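Local coordinates for protein sialyltransferase 0160 (PDB 4R84) that probably transfers sialic acid from CMP-sialic acid to acceptor sugars, using a GT-B fold, at residues Y123-S128 with Y202-H207; S153-T158 with Y172-N177; E182-I187 with P213-P218. All blocks are in the same frame, centred on the assembly; numbering follows the deposited sequence.

Contact 1. Residues Y123-S128 with Y202-H207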
loop_
_atom_site.group_PDB
_atom_site.type_symbol
_atom_site.label_atom_id
_atom_site.label_comp_id
_atom_site.label_asym_id
_atom_site.label_seq_id
_atom_site.Cartn_x
_atom_site.Cartn_y
_atom_site.Cartn_z
ATOM N N TYR A 123 10.170 -1.955 -1.393
ATOM C CA TYR A 123 8.855 -2.444 -0.979
ATOM C C TYR A 123 8.994 -3.775 -0.265
ATOM O O TYR A 123 9.591 -4.690 -0.803
ATOM C CB TYR A 123 7.943 -2.602 -2.206
ATOM C CG TYR A 123 7.660 -1.304 -2.911
ATOM C CD1 TYR A 123 8.557 -0.780 -3.859
ATOM C CD2 TYR A 123 6.522 -0.598 -2.629
ATOM C CE1 TYR A 123 8.286 0.429 -4.502
ATOM C CE2 TYR A 123 6.235 0.594 -3.253
ATOM C CZ TYR A 123 7.138 1.112 -4.181
ATOM O OH TYR A 123 6.839 2.300 -4.799
ATOM N N ILE A 124 8.450 -3.875 0.953
ATOM C CA ILE A 124 8.567 -5.104 1.733
ATOM C C ILE A 124 7.257 -5.403 2.436
ATOM O O ILE A 124 6.772 -4.563 3.193
ATOM C CB ILE A 124 9.670 -5.010 2.792
ATOM C CG1 ILE A 124 10.984 -4.541 2.169
ATOM C CG2 ILE A 124 9.865 -6.379 3.489
ATOM C CD1 ILE A 124 11.937 -3.955 3.178
ATOM N N ASP A 125 6.681 -6.575 2.188
ATOM C CA ASP A 125 5.440 -6.950 2.881
ATOM C C ASP A 125 5.196 -8.437 2.792
ATOM O O ASP A 125 5.511 -9.068 1.790
ATOM C CB ASP A 125 4.236 -6.219 2.304
ATOM C CG ASP A 125 2.942 -6.563 3.034
ATOM O OD1 ASP A 125 2.961 -6.636 4.279
ATOM O OD2 ASP A 125 1.914 -6.748 2.359
ATOM N N HIS A 126 4.591 -8.984 3.842
ATOM C CA HIS A 126 4.279 -10.398 3.868
ATOM C C HIS A 126 2.764 -10.621 3.905
ATOM O O HIS A 126 2.309 -11.755 3.919
ATOM C CB HIS A 126 4.925 -11.063 5.084
ATOM C CG HIS A 126 4.307 -10.661 6.388
ATOM N ND1 HIS A 126 4.485 -9.410 6.945
ATOM C CD2 HIS A 126 3.502 -11.343 7.241
ATOM C CE1 HIS A 126 3.824 -9.343 8.087
ATOM N NE2 HIS A 126 3.215 -10.500 8.286
ATOM N N ALA A 127 1.998 -9.541 3.917
ATOM C CA ALA A 127 0.542 -9.639 4.003
ATOM C C ALA A 127 -0.106 -9.329 2.646
ATOM O O ALA A 127 0.470 -9.626 1.594
ATOM C CB ALA A 127 0.017 -8.705 5.077
ATOM N N SER A 128 -1.319 -8.784 2.662
ATOM C CA SER A 128 -2.011 -8.486 1.412
ATOM C C SER A 128 -2.215 -7.005 1.204
ATOM O O SER A 128 -1.817 -6.453 0.180
ATOM C CB SER A 128 -3.375 -9.181 1.358
ATOM O OG SER A 128 -3.221 -10.561 1.112
ATOM N N TYR A 202 8.539 1.404 1.754
ATOM C CA TYR A 202 7.110 1.096 1.816
ATOM C C TYR A 202 6.955 -0.246 2.477
ATOM O O TYR A 202 7.441 -1.245 1.944
ATOM C CB TYR A 202 6.490 1.044 0.418
ATOM C CG TYR A 202 6.689 2.298 -0.399
ATOM C CD1 TYR A 202 7.901 2.547 -1.047
ATOM C CD2 TYR A 202 5.661 3.220 -0.541
ATOM C CE1 TYR A 202 8.088 3.700 -1.804
ATOM C CE2 TYR A 202 5.835 4.377 -1.307
ATOM C CZ TYR A 202 7.055 4.606 -1.923
ATOM O OH TYR A 202 7.246 5.747 -2.686
ATOM N N THR A 203 6.297 -0.300 3.628
ATOM C CA THR A 203 6.183 -1.596 4.279
ATOM C C THR A 203 4.982 -1.629 5.209
ATOM O O THR A 203 4.150 -0.721 5.210
ATOM C CB THR A 203 7.488 -1.968 5.026
ATOM O OG1 THR A 203 7.450 -3.352 5.401
ATOM C CG2 THR A 203 7.715 -1.103 6.265
ATOM N N ASN A 204 4.900 -2.734 5.942
ATOM C CA ASN A 204 3.814 -3.096 6.840
ATOM C C ASN A 204 4.008 -2.436 8.202
ATOM O O ASN A 204 5.084 -2.523 8.782
ATOM C CB ASN A 204 3.810 -4.636 6.921
ATOM C CG ASN A 204 2.704 -5.205 7.757
ATOM O OD1 ASN A 204 2.498 -4.809 8.893
ATOM N ND2 ASN A 204 2.016 -6.204 7.209
ATOM N N THR A 205 2.989 -1.733 8.697
ATOM C CA THR A 205 3.159 -0.978 9.942
ATOM C C THR A 205 3.542 -1.879 11.126
ATOM O O THR A 205 4.460 -1.557 11.878
ATOM C CB THR A 205 1.884 -0.203 10.305
ATOM O OG1 THR A 205 1.563 0.687 9.237
ATOM C CG2 THR A 205 2.090 0.593 11.584
ATOM N N ALA A 206 2.828 -2.987 11.292
ATOM C CA ALA A 206 3.068 -3.855 12.451
ATOM C C ALA A 206 4.500 -4.395 12.448
ATOM O O ALA A 206 5.088 -4.634 13.503
ATOM C CB ALA A 206 2.040 -5.011 12.493
ATOM N N HIS A 207 5.086 -4.537 11.264
ATOM C CA HIS A 207 6.388 -5.185 11.193
ATOM C C HIS A 207 7.487 -4.284 10.682
ATOM O O HIS A 207 8.514 -4.770 10.237
ATOM C CB HIS A 207 6.275 -6.429 10.327
ATOM C CG HIS A 207 5.317 -7.429 10.891
ATOM N ND1 HIS A 207 3.996 -7.490 10.504
ATOM C CD2 HIS A 207 5.467 -8.355 11.864
ATOM C CE1 HIS A 207 3.383 -8.438 11.189
ATOM N NE2 HIS A 207 4.254 -8.978 12.022
#
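Tyr-123 and Tyr-202 lie side by side in a parallel strand pair, their rings in an offset stack with planes 10° apart. Along Tyr-202, CB rests 3.5 Å from Tyr-123 CD2, CG and CD1 lie over Tyr-123 CE2, and CE1 reaches Tyr-123 OH; Tyr-202 OH is hydrogen-bonded to Glu-200 OE1, and Tyr-123 OH likewise to Glu-121 OE1. Tyrosine suits this face: a flat ring to bury, a polar end to bond. Between the strands Ile-124 N donates to Tyr-202 O (3.0 Å), and Thr-203 OG1 donates to Ile-124 O (2.6 Å) from above the carbonyl plane.

Where the strands end, Asn-204 ND2 gives a nearly straight bond to Asp-125 OD1 (3.1 Å), and ND2 also reaches Asp-235. Ala-127 N meets OD1 from above the carboxylate plane, an Asx turn, while OD2 is hydrogen-bonded to Ser-131 OG. CG of His-126 sits between the backbone N and the carbonyl carbon (chi1 70°), which brings the ring edge against the face of His-207, CE1 3.1 Å from His-207 ND1.

Helix 129-144 packs on Tyr-123 through Gln-134, His-137 and Ile-138, strand 149-154 bonds the other edge of strand 106-125, and strand 225-233 lines Tyr-202 and Thr-203.

Contact 2. Residues S153-T158 with Y172-N177. With CSF (cytidine-5'-monophosphate-3-fluoro-N-acetyl-neuraminic acid), chain E.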
loop_
_atom_site.group_PDB
_atom_site.type_symbol
_atom_site.label_atom_id
_atom_site.label_comp_id
_atom_site.label_asym_id
_atom_site.label_seq_id
_atom_site.Cartn_x
_atom_site.Cartn_y
_atom_site.Cartn_z
ATOM N N SER A 153 9.856 -7.038 -2.375
ATOM C CA SER A 153 9.778 -8.317 -1.668
ATOM C C SER A 153 8.412 -8.478 -1.059
ATOM O O SER A 153 8.167 -7.982 0.040
ATOM C CB SER A 153 10.839 -8.394 -0.570
ATOM O OG SER A 153 12.126 -8.509 -1.156
ATOM N N TRP A 154 7.536 -9.170 -1.786
ATOM C CA TRP A 154 6.155 -9.398 -1.381
ATOM C C TRP A 154 5.895 -10.887 -1.275
ATOM O O TRP A 154 6.232 -11.640 -2.179
ATOM C CB TRP A 154 5.180 -8.820 -2.393
ATOM C CG TRP A 154 5.069 -7.343 -2.449
ATOM C CD1 TRP A 154 5.359 -6.447 -1.464
ATOM C CD2 TRP A 154 4.623 -6.589 -3.574
ATOM N NE1 TRP A 154 5.117 -5.161 -1.926
ATOM C CE2 TRP A 154 4.665 -5.229 -3.217
ATOM C CE3 TRP A 154 4.213 -6.935 -4.872
ATOM C CZ2 TRP A 154 4.293 -4.209 -4.098
ATOM C CZ3 TRP A 154 3.838 -5.920 -5.748
ATOM C CH2 TRP A 154 3.884 -4.573 -5.356
ATOM N N LYS A 155 5.258 -11.316 -0.197
ATOM C CA LYS A 155 5.026 -12.745 -0.028
ATOM C C LYS A 155 3.787 -13.230 -0.774
ATOM O O LYS A 155 3.764 -14.360 -1.265
ATOM C CB LYS A 155 4.910 -13.076 1.466
ATOM C CG LYS A 155 5.022 -14.571 1.766
ATOM C CD LYS A 155 5.405 -14.802 3.225
ATOM C CE LYS A 155 5.327 -16.280 3.599
ATOM N NZ LYS A 155 3.897 -16.763 3.577
ATOM N N ARG A 156 2.767 -12.379 -0.871
ATOM C CA ARG A 156 1.464 -12.825 -1.381
ATOM C C ARG A 156 1.183 -12.329 -2.802
ATOM O O ARG A 156 0.558 -13.022 -3.597
ATOM C CB ARG A 156 0.342 -12.393 -0.439
ATOM C CG ARG A 156 0.372 -13.050 0.951
ATOM C CD ARG A 156 -1.033 -13.114 1.551
ATOM N NE ARG A 156 -1.921 -13.866 0.670
ATOM C CZ ARG A 156 -3.248 -13.853 0.752
ATOM N NH1 ARG A 156 -3.845 -13.110 1.676
ATOM N NH2 ARG A 156 -3.973 -14.573 -0.100
ATOM N N VAL A 157 1.605 -11.113 -3.107
ATOM C CA VAL A 157 1.443 -10.588 -4.457
ATOM C C VAL A 157 2.629 -10.948 -5.347
ATOM O O VAL A 157 3.788 -10.618 -5.043
ATOM C CB VAL A 157 1.249 -9.073 -4.437
ATOM C CG1 VAL A 157 1.175 -8.528 -5.866
ATOM C CG2 VAL A 157 -0.002 -8.726 -3.662
ATOM N N THR A 158 2.339 -11.608 -6.466
ATOM C CA THR A 158 3.375 -12.112 -7.360
ATOM C C THR A 158 3.472 -11.312 -8.654
ATOM O O THR A 158 2.507 -11.193 -9.393
ATOM C CB THR A 158 3.129 -13.588 -7.705
ATOM O OG1 THR A 158 3.192 -14.357 -6.502
ATOM C CG2 THR A 158 4.194 -14.091 -8.664
ATOM N N TYR A 172 13.028 -9.550 -4.925
ATOM C CA TYR A 172 13.915 -10.228 -3.988
ATOM C C TYR A 172 13.099 -11.061 -3.030
ATOM O O TYR A 172 11.968 -10.702 -2.681
ATOM C CB TYR A 172 14.772 -9.230 -3.204
ATOM C CG TYR A 172 15.772 -8.564 -4.100
ATOM C CD1 TYR A 172 16.974 -9.185 -4.396
ATOM C CD2 TYR A 172 15.486 -7.351 -4.712
ATOM C CE1 TYR A 172 17.890 -8.591 -5.246
ATOM C CE2 TYR A 172 16.390 -6.763 -5.567
ATOM C CZ TYR A 172 17.584 -7.382 -5.828
ATOM O OH TYR A 172 18.484 -6.782 -6.685
ATOM N N PRO A 173 13.665 -12.191 -2.607
ATOM C CA PRO A 173 12.947 -13.013 -1.638
ATOM C C PRO A 173 12.889 -12.354 -0.268
ATOM O O PRO A 173 13.671 -11.453 0.046
ATOM C CB PRO A 173 13.785 -14.296 -1.590
ATOM C CG PRO A 173 15.177 -13.829 -1.921
ATOM C CD PRO A 173 14.984 -12.759 -2.957
ATOM N N LEU A 174 11.947 -12.807 0.543
ATOM C CA LEU A 174 11.949 -12.521 1.964
ATOM C C LEU A 174 12.721 -13.612 2.690
ATOM O O LEU A 174 12.827 -14.732 2.193
ATOM C CB LEU A 174 10.514 -12.485 2.511
ATOM C CG LEU A 174 9.674 -11.316 1.985
ATOM C CD1 LEU A 174 8.196 -11.660 2.193
ATOM C CD2 LEU A 174 10.040 -10.067 2.730
ATOM N N LYS A 175 13.225 -13.277 3.867
ATOM C CA LYS A 175 13.679 -14.275 4.835
ATOM C C LYS A 175 12.521 -14.544 5.776
ATOM O O LYS A 175 12.267 -13.783 6.716
ATOM C CB LYS A 175 14.903 -13.785 5.599
ATOM C CG LYS A 175 15.471 -14.768 6.620
ATOM C CD LYS A 175 16.788 -14.215 7.195
ATOM C CE LYS A 175 17.450 -15.166 8.185
ATOM N NZ LYS A 175 16.656 -15.320 9.433
ATOM N N GLY A 176 11.793 -15.613 5.493
ATOM C CA GLY A 176 10.554 -15.853 6.201
ATOM C C GLY A 176 9.528 -14.800 5.828
ATOM O O GLY A 176 9.033 -14.775 4.702
ATOM N N ASN A 177 9.220 -13.936 6.791
ATOM C CA ASN A 177 8.274 -12.843 6.600
ATOM C C ASN A 177 8.951 -11.496 6.413
ATOM O O ASN A 177 8.291 -10.480 6.177
ATOM C CB ASN A 177 7.335 -12.752 7.796
ATOM C CG ASN A 177 6.451 -13.950 7.922
ATOM O OD1 ASN A 177 6.319 -14.560 9.000
ATOM N ND2 ASN A 177 5.823 -14.300 6.827
HETATM C C5A CSF E . -5.552 -15.720 12.363
HETATM C C4A CSF E . -4.472 -15.149 11.453
HETATM C C2A CSF E . -5.647 -16.225 9.486
HETATM O O6A CSF E . -6.636 -16.673 10.431
HETATM C C6A CSF E . -6.841 -15.827 11.557
HETATM C C3A CSF E . -4.299 -16.014 10.199
HETATM O O4A CSF E . -3.242 -15.080 12.186
HETATM N N5A CSF E . -5.755 -14.837 13.489
HETATM C C7A CSF E . -7.925 -16.461 12.406
HETATM C C8A CSF E . -9.218 -16.560 11.618
HETATM C C9A CSF E . -10.360 -16.999 12.527
HETATM O O9A CSF E . -11.549 -17.034 11.738
HETATM O O8A CSF E . -9.522 -15.263 11.106
HETATM O O7A CSF E . -7.522 -17.780 12.780
HETATM C C1A CSF E . -5.491 -17.281 8.411
HETATM O OBA CSF E . -4.755 -17.036 7.435
HETATM O OAA CSF E . -6.087 -18.378 8.527
HETATM O O1A CSF E . -5.984 -14.990 8.853
HETATM O O2A CSF E . -7.580 -13.093 8.611
HETATM N N1 CSF E . -8.790 -14.556 2.991
HETATM C C2 CSF E . -9.565 -14.506 1.822
HETATM N N3 CSF E . -10.777 -15.103 1.792
HETATM C C4 CSF E . -11.232 -15.736 2.895
HETATM C C5 CSF E . -10.464 -15.803 4.058
HETATM C C6 CSF E . -9.212 -15.199 4.083
HETATM C "C3'" CSF E . -7.145 -12.303 4.612
HETATM C "C2'" CSF E . -7.516 -12.436 3.159
HETATM C "C1'" CSF E . -7.457 -13.932 2.953
HETATM O "O4'" CSF E . -6.630 -14.472 3.988
HETATM C "C4'" CSF E . -6.111 -13.394 4.765
HETATM P PA CSF E . -7.398 -14.535 8.207
HETATM O "O5'" CSF E . -7.136 -14.441 6.644
HETATM C "C5'" CSF E . -5.925 -13.850 6.196
HETATM O "O3'" CSF E . -6.665 -10.999 4.914
HETATM O "O2'" CSF E . -6.496 -11.863 2.330
HETATM N N4 CSF E . -12.448 -16.336 2.868
HETATM O O2 CSF E . -9.115 -13.902 0.812
HETATM O O3A CSF E . -8.495 -15.543 8.418
HETATM C C10 CSF E . -5.729 -15.253 14.758
HETATM O O10 CSF E . -5.441 -16.400 15.071
HETATM C C11 CSF E . -6.100 -14.218 15.783
HETATM F F3A CSF E . -3.790 -17.246 10.537
HETATM O O HOH W 1 3.477 -15.491 6.681
#
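Ser-153 OG donates a hydrogen bond to Tyr-172 O over 2.7 Å, and this is the tight end of the contact. OG is anti to the carbonyl carbon of Ser-153 (chi1 -70°), within reach of Tyr-172 O, and it meets that oxygen from 61° above the carbonyl plane. Serine suits the spot: it is small enough to be buried between the strands, yet carries a donor for the carbonyl. Leu-174 closes the same region with its two branches, CD2 lying 3.8 Å from Ser-153 CB and CD1 3.7 Å from Lys-155 CB, so one forked side chain spans two residues of the other segment.

Beyond Leu-174 the contact opens to solvent. The aliphatic part of Lys-155 crosses obliquely by Asn-177, with Lys-155 CD 3.7 Å from Asn-177 ND2, a role for which a long, flexible chain is well fitted. A water accepts a 2.6 Å bond from Asn-177 ND2 and a weak one from Lys-155 NZ. Gly-176 turns the backbone here with a positive phi, 68°, readily adopted by glycine. Arg-156 takes no part between the segments; its NH1 donates to O2' of the CMP-3-fluorosialic acid ribose (3.0 Å), the acceptor lying at the edge of the guanidinium plane.

The two segments end adjacent parallel strands of the beta-alpha-beta unit formed by strand 149-154, helix 161-166 and strand 169-175. Strand 106-125 flanks strand 149-154 on its other edge, helix 129-144 covers Trp-154, and helix 181-192 lies against Ser-153 and Tyr-172.

Contact 3. Residues E182-I187 with P213-P218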
loop_
_atom_site.group_PDB
_atom_site.type_symbol
_atom_site.label_atom_id
_atom_site.label_comp_id
_atom_site.label_asym_id
_atom_site.label_seq_id
_atom_site.Cartn_x
_atom_site.Cartn_y
_atom_site.Cartn_z
ATOM N N GLU A 182 19.629 -10.944 1.003
ATOM C CA GLU A 182 19.777 -10.704 -0.430
ATOM C C GLU A 182 19.324 -9.284 -0.771
ATOM O O GLU A 182 19.992 -8.564 -1.536
ATOM C CB GLU A 182 18.976 -11.722 -1.251
ATOM C CG GLU A 182 19.594 -13.131 -1.286
ATOM C CD GLU A 182 19.241 -14.000 -0.081
ATOM O OE1 GLU A 182 18.579 -13.523 0.873
ATOM O OE2 GLU A 182 19.658 -15.178 -0.085
ATOM N N MET A 183 18.185 -8.875 -0.219
ATOM C CA MET A 183 17.714 -7.516 -0.461
ATOM C C MET A 183 18.645 -6.473 0.154
ATOM O O MET A 183 18.965 -5.476 -0.496
ATOM C CB MET A 183 16.292 -7.317 0.070
ATOM C CG MET A 183 15.814 -5.871 -0.077
ATOM S SD MET A 183 14.088 -5.588 0.403
ATOM C CE MET A 183 13.329 -5.464 -1.211
ATOM N N VAL A 184 19.093 -6.695 1.387
ATOM C CA VAL A 184 20.010 -5.751 2.026
ATOM C C VAL A 184 21.284 -5.553 1.181
ATOM O O VAL A 184 21.716 -4.428 0.938
ATOM C CB VAL A 184 20.412 -6.226 3.437
ATOM C CG1 VAL A 184 21.465 -5.296 4.040
ATOM C CG2 VAL A 184 19.196 -6.277 4.338
ATOM N N ALA A 185 21.853 -6.654 0.702
ATOM C CA ALA A 185 23.072 -6.569 -0.104
ATOM C C ALA A 185 22.820 -5.870 -1.444
ATOM O O ALA A 185 23.684 -5.131 -1.939
ATOM C CB ALA A 185 23.664 -7.972 -0.331
ATOM N N ALA A 186 21.659 -6.126 -2.044
ATOM C CA ALA A 186 21.306 -5.504 -3.324
ATOM C C ALA A 186 21.177 -3.989 -3.155
ATOM O O ALA A 186 21.606 -3.220 -4.014
ATOM C CB ALA A 186 20.014 -6.094 -3.886
ATOM N N ILE A 187 20.599 -3.555 -2.044
ATOM C CA ILE A 187 20.479 -2.112 -1.781
ATOM C C ILE A 187 21.861 -1.496 -1.548
ATOM O O ILE A 187 22.175 -0.416 -2.051
ATOM C CB ILE A 187 19.569 -1.846 -0.577
ATOM C CG1 ILE A 187 18.149 -2.315 -0.910
ATOM C CG2 ILE A 187 19.582 -0.349 -0.218
ATOM C CD1 ILE A 187 17.222 -2.420 0.292
ATOM N N PRO A 213 15.187 -1.594 9.922
ATOM C CA PRO A 213 16.538 -1.465 10.493
ATOM C C PRO A 213 17.653 -2.272 9.796
ATOM O O PRO A 213 18.775 -1.770 9.781
ATOM C CB PRO A 213 16.351 -1.934 11.940
ATOM C CG PRO A 213 14.935 -1.589 12.249
ATOM C CD PRO A 213 14.182 -1.867 10.969
ATOM N N PRO A 214 17.374 -3.484 9.259
ATOM C CA PRO A 214 18.463 -4.195 8.577
ATOM C C PRO A 214 19.008 -3.488 7.352
ATOM O O PRO A 214 20.133 -3.782 6.940
ATOM C CB PRO A 214 17.816 -5.515 8.169
ATOM C CG PRO A 214 16.737 -5.719 9.167
ATOM C CD PRO A 214 16.198 -4.357 9.425
ATOM N N ILE A 215 18.216 -2.589 6.766
ATOM C CA ILE A 215 18.668 -1.825 5.621
ATOM C C ILE A 215 19.259 -0.489 6.080
ATOM O O ILE A 215 20.317 -0.046 5.592
ATOM C CB ILE A 215 17.519 -1.553 4.627
ATOM C CG1 ILE A 215 16.923 -2.874 4.128
ATOM C CG2 ILE A 215 18.036 -0.696 3.456
ATOM C CD1 ILE A 215 15.573 -2.705 3.391
ATOM N N ILE A 216 18.571 0.164 7.016
ATOM C CA ILE A 216 19.005 1.480 7.491
ATOM C C ILE A 216 20.353 1.438 8.221
ATOM O O ILE A 216 21.198 2.300 7.998
ATOM C CB ILE A 216 17.956 2.105 8.407
ATOM C CG1 ILE A 216 16.718 2.469 7.581
ATOM C CG2 ILE A 216 18.527 3.344 9.115
ATOM C CD1 ILE A 216 15.574 3.011 8.388
ATOM N N GLN A 217 20.568 0.432 9.065
ATOM C CA GLN A 217 21.798 0.375 9.871
ATOM C C GLN A 217 23.104 0.387 9.060
ATOM O O GLN A 217 23.985 1.195 9.355
ATOM C CB GLN A 217 21.777 -0.847 10.792
ATOM C CG GLN A 217 20.925 -0.651 12.029
ATOM C CD GLN A 217 20.882 -1.884 12.901
ATOM O OE1 GLN A 217 20.980 -3.005 12.411
ATOM N NE2 GLN A 217 20.756 -1.682 14.208
ATOM N N PRO A 218 23.258 -0.500 8.055
ATOM C CA PRO A 218 24.548 -0.441 7.349
ATOM C C PRO A 218 24.738 0.798 6.468
ATOM O O PRO A 218 25.865 1.087 6.070
ATOM C CB PRO A 218 24.540 -1.718 6.494
ATOM C CG PRO A 218 23.106 -2.059 6.328
ATOM C CD PRO A 218 22.429 -1.630 7.592
#
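Ile-187 and Ile-215 meet at the heart of this helix pair, their side chains crossing at about a right angle. CD1 of Ile-187 lies 3.5 Å from CD1 of Ile-215 and 3.7 Å from its CG2, so a single methyl is lodged against both branches of its partner. One turn earlier Val-184 extends the seam: CG2 rests 4.1 Å from Ile-215 CG1, while CG1, anti to the backbone N (chi1 175°), packs 3.5 Å from the carbonyl oxygen of Pro-214. Val-184 CG1 also lies 4.3 Å from Pro-218 CG. Valine fits such a seam, since it puts both methyls close to its own helix; isoleucine adds a longer branch whose CD1 reaches across to the other helix.

A second shell sets these residues in place. Phe-151, Val-122 and Ile-199 lie beneath Ile-187, and Ile-124 and Phe-201 beneath Ile-215, so the isoleucines face both the other helix and the sheet. Proline suits the first turn of helix 213-219, where its missing N-H costs no helical bond; at Pro-218 that lack accompanies a kink.

The short segments run in roughly the same direction, crossing at -33° with axes 9.6 Å apart. Two such neighbouring helices, laid over one face of a largely parallel sheet, are characteristic of the layered Rossmann-like domains of GT-B glycosyltransferases.

In the fold
All three contacts belong to one Rossmann-like domain of the GT-B enzyme. Contacts 1 and 2 have centres about 10 Å apart and share a sheet, where strands 106-125 and 149-154 are neighbours; along the chain contact 2 is nested inside the loop closed by contact 1. Contact 3 lies about 16 Å from the centre of contact 1 and about 15 Å from that of contact 2; it follows contact 2 in series but interleaves with contact 1. Ile-215 CD1 packs 3.9 Å from Ile-124 CD1, and Tyr-172 touches Ala-186. Contact 3 thus covers the sheet, while the loops after strands 106-125 and 149-154 carry Ser-128 and Arg-156 to the nucleotide-sugar pocket.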